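Local structure of pectate lyase (Bacillus subtilis, 5AMV) at residues K47-I58 with D124-S134; A228-M237 with K257-T267. The protein cleaves polygalacturonate by calcium-dependent elimination, releasing oligosaccharides with unsaturated galacturonosyl groups at their non-reducing ends. All coordinates share one frame; numbering follows the deposited sequence. Where two conformers were deposited one is given.

Contact 1 (K47-I58 with D124-S134); sequences KETNTTPKIIYI and DIPANTTIVGS
The ammonium group of K54 is gripped by three sound hydrogen bonds: T129 OG1 lies 2.9 Å from K54 NZ, and within its own segment K54 NZ also donates to N50 O and, at 2.7 Å, to T52 O. To get there the lysine folds back, with CG between its backbone N and carbonyl carbon (chi1 70°) and further bends at chi3 and chi4, so that its chain slants across T129 and CE rests on P126 CG. T129 OG1 in turn donates a hydrogen bond to P126 O from above that carbonyl's plane, so the hydroxyl links the lysine to the loop at P126. K54 NZ thus draws together N50 O, T52 O and T129 OG1 where the two strands begin, consistent with its holding the chains there. N128 ND2 adds a nearly straight bond of 2.8 Å to T51 O, on a lone pair and in the amide plane. From K54 onward the strands 54-58 and 129-133 run parallel in register, neighbouring rungs of the parallel beta-helix of polysaccharide lyase family 1, joined by a ladder of backbone bonds from K54 N to S134 N. On the same face as K54, I58 CG1 and CD1 meet I131 CG2 at 3.8 Å, where L45 of helix 38-45 also touches I131. The other face carries Y57, whose CD1 lies 3.5 Å from V132 CG2 as the two side chains run side by side. Ahead of the strands, D124 OD1 is hydrogen-bonded to Q146, and K148 forms a salt bridge with E48 and a weaker, long ion pair with D124.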
loop_
_atom_site.group_PDB
_atom_site.type_symbol
_atom_site.label_atom_id
_atom_site.label_comp_id
_atom_site.label_asym_id
_atom_site.label_seq_id
_atom_site.Cartn_x
_atom_site.Cartn_y
_atom_site.Cartn_z
ATOM N N LYS A 47 5.688 11.422 19.796
ATOM C CA LYS A 47 4.234 11.580 19.704
ATOM C C LYS A 47 3.811 11.855 18.266
ATOM O O LYS A 47 4.614 12.381 17.490
ATOM C CB LYS A 47 3.763 12.735 20.591
ATOM C CG LYS A 47 3.871 12.484 22.093
ATOM C CD LYS A 47 3.579 13.773 22.836
ATOM C CE LYS A 47 3.591 13.549 24.336
ATOM N NZ LYS A 47 4.117 14.771 25.012
ATOM N N GLU A 48 2.568 11.491 17.917
ATOM C CA GLU A 48 2.059 11.672 16.567
ATOM C C GLU A 48 2.119 13.152 16.155
ATOM O O GLU A 48 2.096 13.471 14.967
ATOM C CB GLU A 48 0.644 11.077 16.409
ATOM C CG GLU A 48 -0.496 11.821 17.118
ATOM C CD GLU A 48 -1.862 11.177 16.857
ATOM O OE1 GLU A 48 -2.217 10.202 17.543
ATOM O OE2 GLU A 48 -2.596 11.660 15.970
ATOM N N THR A 49 2.204 14.033 17.159
ATOM C CA THR A 49 2.265 15.494 16.961
ATOM C C THR A 49 3.672 16.078 17.040
ATOM O O THR A 49 3.832 17.307 17.063
ATOM C CB THR A 49 1.411 16.210 18.053
ATOM O OG1 THR A 49 1.733 15.639 19.327
ATOM C CG2 THR A 49 -0.093 16.036 17.792
ATOM N N ASN A 50 4.688 15.221 17.121
ATOM C CA ASN A 50 6.103 15.620 17.139
ATOM C C ASN A 50 6.590 16.117 15.764
ATOM O O ASN A 50 7.157 15.341 14.950
ATOM C CB ASN A 50 6.954 14.435 17.631
ATOM C CG ASN A 50 8.438 14.718 17.620
ATOM O OD1 ASN A 50 8.875 15.879 17.567
ATOM N ND2 ASN A 50 9.232 13.659 17.659
ATOM N N THR A 51 6.371 17.413 15.507
ATOM C CA THR A 51 6.698 18.030 14.204
ATOM C C THR A 51 8.168 18.478 14.043
ATOM O O THR A 51 8.569 19.001 12.997
ATOM C CB THR A 51 5.803 19.237 13.964
ATOM O OG1 THR A 51 6.080 20.189 15.003
ATOM C CG2 THR A 51 4.347 18.856 14.034
ATOM N N THR A 52 8.981 18.286 15.072
ATOM C CA THR A 52 10.420 18.562 14.974
ATOM C C THR A 52 11.036 17.839 13.750
ATOM O O THR A 52 10.910 16.618 13.672
ATOM C CB THR A 52 11.122 18.045 16.246
ATOM O OG1 THR A 52 10.488 18.634 17.398
ATOM C CG2 THR A 52 12.585 18.380 16.258
ATOM N N PRO A 53 11.714 18.569 12.830
ATOM C CA PRO A 53 12.334 17.808 11.734
ATOM C C PRO A 53 13.277 16.722 12.258
ATOM O O PRO A 53 14.102 16.969 13.170
ATOM C CB PRO A 53 13.117 18.855 10.953
ATOM C CG PRO A 53 12.359 20.130 11.215
ATOM C CD PRO A 53 11.808 20.028 12.604
ATOM N N LYS A 54 13.127 15.505 11.713
ATOM C CA LYS A 54 13.910 14.354 12.171
ATOM C C LYS A 54 14.282 13.370 11.054
ATOM O O LYS A 54 13.521 13.183 10.108
ATOM C CB LYS A 54 13.131 13.623 13.271
ATOM C CG LYS A 54 11.888 12.898 12.739
ATOM C CD LYS A 54 10.862 12.525 13.782
ATOM C CE LYS A 54 10.072 13.729 14.267
ATOM N NZ LYS A 54 9.363 14.497 13.138
ATOM N N ILE A 55 15.450 12.741 11.169
ATOM C CA ILE A 55 15.873 11.723 10.241
ATOM C C ILE A 55 16.049 10.458 11.059
ATOM O O ILE A 55 16.670 10.486 12.136
ATOM C CB ILE A 55 17.188 12.115 9.542
ATOM C CG1 ILE A 55 16.956 13.351 8.683
ATOM C CG2 ILE A 55 17.732 10.955 8.649
ATOM C CD1 ILE A 55 18.195 14.071 8.256
ATOM N N ILE A 56 15.518 9.357 10.542
ATOM C CA ILE A 56 15.580 8.070 11.230
ATOM C C ILE A 56 16.118 7.051 10.266
ATOM O O ILE A 56 15.469 6.774 9.257
ATOM C CB ILE A 56 14.178 7.621 11.699
ATOM C CG1 ILE A 56 13.618 8.609 12.720
ATOM C CG2 ILE A 56 14.214 6.167 12.286
ATOM C CD1 ILE A 56 12.136 8.383 13.054
ATOM N N TYR A 57 17.304 6.499 10.586
ATOM C CA TYR A 57 17.914 5.421 9.823
ATOM C C TYR A 57 17.467 4.081 10.397
ATOM O O TYR A 57 17.618 3.866 11.591
ATOM C CB TYR A 57 19.462 5.466 9.914
ATOM C CG TYR A 57 20.010 6.618 9.117
ATOM C CD1 TYR A 57 20.094 6.534 7.722
ATOM C CD2 TYR A 57 20.392 7.813 9.746
ATOM C CE1 TYR A 57 20.585 7.628 6.954
ATOM C CE2 TYR A 57 20.889 8.872 9.002
ATOM C CZ TYR A 57 20.971 8.778 7.616
ATOM O OH TYR A 57 21.447 9.877 6.929
ATOM N N ILE A 58 16.962 3.188 9.552
ATOM C CA ILE A 58 16.637 1.829 9.994
ATOM C C ILE A 58 17.842 0.939 9.759
ATOM O O ILE A 58 18.306 0.767 8.605
ATOM C CB ILE A 58 15.349 1.270 9.301
ATOM C CG1 ILE A 58 14.208 2.237 9.682
ATOM C CG2 ILE A 58 15.126 -0.243 9.672
ATOM C CD1 ILE A 58 12.825 1.668 9.830
ATOM N N ASP A 124 2.403 5.723 14.237
ATOM C CA ASP A 124 2.163 6.949 13.468
ATOM C C ASP A 124 3.451 7.667 13.187
ATOM O O ASP A 124 4.317 7.834 14.067
ATOM C CB ASP A 124 1.196 7.899 14.171
ATOM C CG ASP A 124 -0.231 7.312 14.323
ATOM O OD1 ASP A 124 -0.655 6.356 13.614
ATOM O OD2 ASP A 124 -0.962 7.812 15.194
ATOM N N ILE A 125 3.581 8.097 11.933
ATOM C CA ILE A 125 4.751 8.859 11.510
ATOM C C ILE A 125 4.402 10.358 11.584
ATOM O O ILE A 125 3.506 10.826 10.849
ATOM C CB ILE A 125 5.200 8.500 10.074
ATOM C CG1 ILE A 125 5.174 6.955 9.857
ATOM C CG2 ILE A 125 6.573 9.160 9.787
ATOM C CD1 ILE A 125 6.042 6.089 10.863
ATOM N N PRO A 126 5.063 11.094 12.489
ATOM C CA PRO A 126 4.709 12.511 12.630
ATOM C C PRO A 126 5.287 13.346 11.506
ATOM O O PRO A 126 6.076 12.869 10.670
ATOM C CB PRO A 126 5.376 12.896 13.966
ATOM C CG PRO A 126 6.624 12.051 14.016
ATOM C CD PRO A 126 6.246 10.730 13.311
ATOM N N ALA A 127 4.856 14.609 11.460
ATOM C CA ALA A 127 5.251 15.519 10.393
ATOM C C ALA A 127 6.760 15.769 10.331
ATOM O O ALA A 127 7.460 15.735 11.371
ATOM C CB ALA A 127 4.531 16.867 10.599
ATOM N N ASN A 128 7.240 16.111 9.130
ATOM C CA ASN A 128 8.642 16.502 8.897
ATOM C C ASN A 128 9.601 15.400 9.306
ATOM O O ASN A 128 10.521 15.603 10.118
ATOM C CB ASN A 128 8.985 17.818 9.634
ATOM C CG ASN A 128 7.953 18.913 9.384
ATOM O OD1 ASN A 128 7.563 19.172 8.250
ATOM N ND2 ASN A 128 7.488 19.549 10.455
ATOM N N THR A 129 9.358 14.211 8.751
ATOM C CA THR A 129 10.131 13.025 9.126
ATOM C C THR A 129 10.638 12.371 7.869
ATOM O O THR A 129 9.869 12.221 6.901
ATOM C CB THR A 129 9.251 12.028 9.861
ATOM O OG1 THR A 129 8.728 12.622 11.060
ATOM C CG2 THR A 129 10.038 10.788 10.231
ATOM N N THR A 130 11.913 11.963 7.893
ATOM C CA THR A 130 12.485 11.116 6.862
ATOM C C THR A 130 12.932 9.813 7.511
ATOM O O THR A 130 13.638 9.834 8.513
ATOM C CB THR A 130 13.698 11.765 6.170
ATOM O OG1 THR A 130 13.257 12.930 5.442
ATOM C CG2 THR A 130 14.442 10.736 5.224
ATOM N N ILE A 131 12.462 8.697 6.964
ATOM C CA ILE A 131 12.849 7.380 7.467
ATOM C C ILE A 131 13.451 6.621 6.295
ATOM O O ILE A 131 12.789 6.409 5.290
ATOM C CB ILE A 131 11.637 6.574 8.056
ATOM C CG1 ILE A 131 10.812 7.435 9.033
ATOM C CG2 ILE A 131 12.084 5.155 8.604
ATOM C CD1 ILE A 131 9.592 6.706 9.660
ATOM N N VAL A 132 14.718 6.221 6.428
ATOM C CA VAL A 132 15.429 5.602 5.320
ATOM C C VAL A 132 16.184 4.362 5.804
ATOM O O VAL A 132 16.688 4.333 6.925
ATOM C CB VAL A 132 16.402 6.557 4.564
ATOM C CG1 VAL A 132 15.632 7.774 3.954
ATOM C CG2 VAL A 132 17.478 7.062 5.485
ATOM N N GLY A 133 16.224 3.341 4.967
ATOM C CA GLY A 133 16.997 2.161 5.334
ATOM C C GLY A 133 18.485 2.383 5.215
ATOM O O GLY A 133 18.968 3.032 4.262
ATOM N N SER A 134 19.238 1.836 6.164
ATOM C CA SER A 134 20.694 1.850 6.074
ATOM C C SER A 134 21.163 0.651 5.244
ATOM O O SER A 134 20.774 -0.496 5.506
ATOM C CB SER A 134 21.303 1.805 7.483
ATOM O OG SER A 134 21.119 3.029 8.164
HETATM O O HOH W 1 3.001 15.319 13.492
#

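Contact 2 (A228-M237 with K257-T267); sequences ASNGANYITM and KTSDDGKLKIT
N233 lays its side-chain amide over the backbone of K263-K265, where OD1 accepts K265 N at 2.9 Å in the plane of the amide carbonyl. The same oxygen sits 3.2 Å from K265 CB, a close fit that sets the start of this lysine against the amide. N233 ND2 reaches one face of the Y234 ring, offset toward its rim, and through a water it is joined to G262 O. K265 runs alongside Y234 in the same direction, its CD 3.8 Å from ring atom CE1. A bend at chi4 (57°) then brings K265 NZ above the plane of the G262 carbonyl, to which it donates. L264 N bonds to A232 O at 2.8 Å. Beyond the corner at Y234 the chains pair as parallel strands, adjacent rungs of the beta-helix: K265 O takes I235 N and, weakly, Y234 N, and T267 N and M237 N continue the ladder. Inside, I235 and I266 lie side by side, CB to CG1 3.8 Å, while I266 CD1 reaches A228 CB at 4.0 Å; F251 also packs on A228 and I266. L264 CD2 fills in against A228 and A232. At the other end the type I' turn S229-A232 presents G231 N to D260 OD1, 2.9 Å away but well off straight, at 132°; D260 OD2 reaches N230 N through a water. Both carboxylate oxygens of buried D260 thus serve amides of the turn, while the amide of N233 meets the facing chain with both ends: side chains supplement the backbone bonds in the irregular part before the strands pair.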
loop_
_atom_site.group_PDB
_atom_site.type_symbol
_atom_site.label_atom_id
_atom_site.label_comp_id
_atom_site.label_asym_id
_atom_site.label_seq_id
_atom_site.Cartn_x
_atom_site.Cartn_y
_atom_site.Cartn_z
ATOM N N ALA A 228 -4.089 4.738 0.492
ATOM C CA ALA A 228 -4.349 6.161 0.766
ATOM C C ALA A 228 -5.848 6.412 0.872
ATOM O O ALA A 228 -6.588 5.982 0.036
ATOM C CB ALA A 228 -3.720 7.053 -0.302
ATOM N N SER A 229 -6.268 7.071 1.955
ATOM C CA SER A 229 -7.681 7.291 2.253
ATOM C C SER A 229 -7.864 8.620 2.963
ATOM O O SER A 229 -6.894 9.300 3.319
ATOM C CB SER A 229 -8.228 6.182 3.165
ATOM O OG SER A 229 -8.043 4.902 2.590
ATOM N N ASN A 230 -9.125 8.993 3.169
ATOM C CA ASN A 230 -9.504 10.135 4.006
ATOM C C ASN A 230 -8.810 11.468 3.678
ATOM O O ASN A 230 -8.218 12.160 4.542
ATOM C CB ASN A 230 -9.404 9.739 5.481
ATOM C CG ASN A 230 -10.288 8.536 5.815
ATOM O OD1 ASN A 230 -11.359 8.365 5.230
ATOM N ND2 ASN A 230 -9.817 7.679 6.719
ATOM N N GLY A 231 -8.838 11.797 2.392
ATOM C CA GLY A 231 -8.358 13.082 1.917
ATOM C C GLY A 231 -6.852 13.173 1.805
ATOM O O GLY A 231 -6.306 14.273 1.622
ATOM N N ALA A 232 -6.169 12.013 1.892
ATOM C CA ALA A 232 -4.748 11.959 1.599
ATOM C C ALA A 232 -4.475 12.716 0.287
ATOM O O ALA A 232 -5.289 12.653 -0.626
ATOM C CB ALA A 232 -4.293 10.483 1.470
ATOM N N ASN A 233 -3.359 13.420 0.177
ATOM C CA ASN A 233 -3.164 14.279 -1.014
ATOM C C ASN A 233 -1.710 14.683 -1.194
ATOM O O ASN A 233 -1.001 14.901 -0.210
ATOM C CB ASN A 233 -4.025 15.570 -0.848
ATOM C CG ASN A 233 -4.578 16.116 -2.144
ATOM O OD1 ASN A 233 -4.591 15.472 -3.189
ATOM N ND2 ASN A 233 -5.034 17.374 -2.078
ATOM N N TYR A 234 -1.285 14.799 -2.454
ATOM C CA TYR A 234 0.061 15.286 -2.806
ATOM C C TYR A 234 1.106 14.285 -2.397
ATOM O O TYR A 234 1.862 14.480 -1.422
ATOM C CB TYR A 234 0.384 16.683 -2.255
ATOM C CG TYR A 234 -0.661 17.734 -2.579
ATOM C CD1 TYR A 234 -1.077 17.933 -3.909
ATOM C CD2 TYR A 234 -1.216 18.528 -1.565
ATOM C CE1 TYR A 234 -2.003 18.915 -4.223
ATOM C CE2 TYR A 234 -2.197 19.509 -1.880
ATOM C CZ TYR A 234 -2.554 19.673 -3.210
ATOM O OH TYR A 234 -3.491 20.649 -3.546
ATOM N N ILE A 235 1.151 13.212 -3.189
ATOM C CA ILE A 235 1.955 12.045 -2.843
ATOM C C ILE A 235 2.646 11.524 -4.087
ATOM O O ILE A 235 2.024 11.430 -5.149
ATOM C CB ILE A 235 1.017 10.927 -2.324
ATOM C CG1 ILE A 235 0.347 11.380 -1.015
ATOM C CG2 ILE A 235 1.775 9.579 -2.114
ATOM C CD1 ILE A 235 -0.988 10.649 -0.732
ATOM N N THR A 236 3.921 11.173 -3.962
ATOM C CA THR A 236 4.622 10.533 -5.051
ATOM C C THR A 236 5.113 9.183 -4.552
ATOM O O THR A 236 5.739 9.136 -3.497
ATOM C CB THR A 236 5.814 11.377 -5.516
ATOM O OG1 THR A 236 5.303 12.598 -6.084
ATOM C CG2 THR A 236 6.663 10.649 -6.586
ATOM N N MET A 237 4.851 8.095 -5.303
ATOM C CA MET A 237 5.444 6.788 -4.960
ATOM C C MET A 237 6.236 6.351 -6.200
ATOM O O MET A 237 5.644 6.137 -7.273
ATOM C CB MET A 237 4.373 5.755 -4.632
ATOM C CG MET A 237 3.343 6.221 -3.594
ATOM S SD MET A 237 2.355 4.790 -3.105
ATOM C CE MET A 237 1.114 5.681 -2.151
ATOM N N LYS A 257 -17.346 8.389 0.375
ATOM C CA LYS A 257 -16.430 9.450 0.782
ATOM C C LYS A 257 -16.226 10.488 -0.327
ATOM O O LYS A 257 -15.136 10.596 -0.875
ATOM C CB LYS A 257 -15.098 8.841 1.265
ATOM C CG LYS A 257 -14.244 9.756 2.158
ATOM C CD LYS A 257 -14.682 9.637 3.614
ATOM C CE LYS A 257 -13.956 10.647 4.490
ATOM N NZ LYS A 257 -14.322 10.483 5.926
ATOM N N THR A 258 -17.271 11.286 -0.626
ATOM C CA THR A 258 -17.218 12.252 -1.729
ATOM C C THR A 258 -16.285 13.418 -1.428
ATOM O O THR A 258 -15.860 14.131 -2.337
ATOM C CB THR A 258 -18.620 12.769 -2.101
ATOM O OG1 THR A 258 -19.250 13.290 -0.916
ATOM C CG2 THR A 258 -19.464 11.615 -2.671
ATOM N N SER A 259 -15.953 13.599 -0.144
ATOM C CA SER A 259 -14.946 14.584 0.242
ATOM C C SER A 259 -13.544 14.241 -0.325
ATOM O O SER A 259 -12.657 15.109 -0.366
ATOM C CB SER A 259 -14.912 14.737 1.773
ATOM O OG SER A 259 -14.572 13.514 2.418
ATOM N N ASP A 260 -13.356 12.989 -0.789
ATOM C CA ASP A 260 -12.139 12.609 -1.538
ATOM C C ASP A 260 -12.040 13.248 -2.923
ATOM O O ASP A 260 -10.960 13.315 -3.508
ATOM C CB ASP A 260 -11.990 11.095 -1.665
ATOM C CG ASP A 260 -11.485 10.433 -0.390
ATOM O OD1 ASP A 260 -10.987 11.142 0.536
ATOM O OD2 ASP A 260 -11.591 9.186 -0.308
ATOM N N ASP A 261 -13.168 13.716 -3.470
ATOM C CA ASP A 261 -13.119 14.428 -4.728
ATOM C C ASP A 261 -12.210 15.675 -4.580
ATOM O O ASP A 261 -12.321 16.430 -3.603
ATOM C CB ASP A 261 -14.546 14.804 -5.173
ATOM C CG ASP A 261 -14.582 15.431 -6.568
ATOM O OD1 ASP A 261 -13.812 15.020 -7.449
ATOM O OD2 ASP A 261 -15.379 16.406 -6.807
ATOM N N GLY A 262 -11.327 15.869 -5.550
ATOM C CA GLY A 262 -10.300 16.914 -5.494
ATOM C C GLY A 262 -9.047 16.572 -4.691
ATOM O O GLY A 262 -8.105 17.370 -4.628
ATOM N N LYS A 263 -9.034 15.402 -4.076
ATOM C CA LYS A 263 -7.857 14.976 -3.289
ATOM C C LYS A 263 -7.324 13.678 -3.898
ATOM O O LYS A 263 -7.566 13.402 -5.083
ATOM C CB LYS A 263 -8.210 14.818 -1.820
ATOM C CG LYS A 263 -8.916 16.111 -1.260
ATOM C CD LYS A 263 -8.910 16.199 0.229
ATOM C CE LYS A 263 -9.226 17.623 0.717
ATOM N NZ LYS A 263 -10.711 17.826 0.652
ATOM N N LEU A 264 -6.524 12.934 -3.129
ATOM C CA LEU A 264 -5.943 11.675 -3.640
ATOM C C LEU A 264 -5.112 11.965 -4.891
ATOM O O LEU A 264 -5.092 11.194 -5.827
ATOM C CB LEU A 264 -7.038 10.600 -3.893
ATOM C CG LEU A 264 -7.786 10.165 -2.618
ATOM C CD1 LEU A 264 -9.022 9.316 -2.886
ATOM C CD2 LEU A 264 -6.814 9.390 -1.647
ATOM N N LYS A 265 -4.408 13.088 -4.896
ATOM C CA LYS A 265 -3.504 13.447 -5.970
ATOM C C LYS A 265 -2.199 12.741 -5.690
ATOM O O LYS A 265 -1.407 13.146 -4.824
ATOM C CB LYS A 265 -3.305 14.959 -6.073
ATOM C CG LYS A 265 -4.578 15.638 -6.584
ATOM C CD LYS A 265 -4.347 17.143 -6.597
ATOM C CE LYS A 265 -5.363 17.887 -7.497
ATOM N NZ LYS A 265 -6.796 17.628 -7.110
ATOM N N ILE A 266 -2.003 11.683 -6.471
ATOM C CA ILE A 266 -0.880 10.741 -6.295
ATOM C C ILE A 266 -0.230 10.477 -7.653
ATOM O O ILE A 266 -0.913 10.224 -8.656
ATOM C CB ILE A 266 -1.407 9.437 -5.696
ATOM C CG1 ILE A 266 -2.039 9.697 -4.312
ATOM C CG2 ILE A 266 -0.257 8.397 -5.577
ATOM C CD1 ILE A 266 -3.013 8.570 -3.919
ATOM N N THR A 267 1.092 10.471 -7.664
ATOM C CA THR A 267 1.852 10.060 -8.834
ATOM C C THR A 267 2.551 8.744 -8.554
ATOM O O THR A 267 3.277 8.637 -7.578
ATOM C CB THR A 267 2.904 11.124 -9.210
ATOM O OG1 THR A 267 2.233 12.357 -9.490
ATOM C CG2 THR A 267 3.759 10.738 -10.435
HETATM O O HOH W 2 -10.932 7.468 1.542
HETATM O O HOH W 3 -6.155 19.418 -4.250
#

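From the N terminus, the chain leaves helix 38-45, forms strand 54-58 and then makes a long excursion, about half of it helix, that contact 1 closes when strand 129-133 pairs beside it. The coil then climbs through strands 152-155 and 194-197, each parallel to the one before, to reach strand 226-229 and, round a corner, strand 235-245, which together carry the first half of contact 2. Contact 2 closes a shorter loop through strand 247-251, ending at strand 266-274. The two closures are in series, neither nested nor crossed, with centres about 21 Å apart. Contact 1 thus joins the N-terminal turns; contact 2 joins turns nearer the middle, with S229 beside the calcium site of D184, D223 and D227.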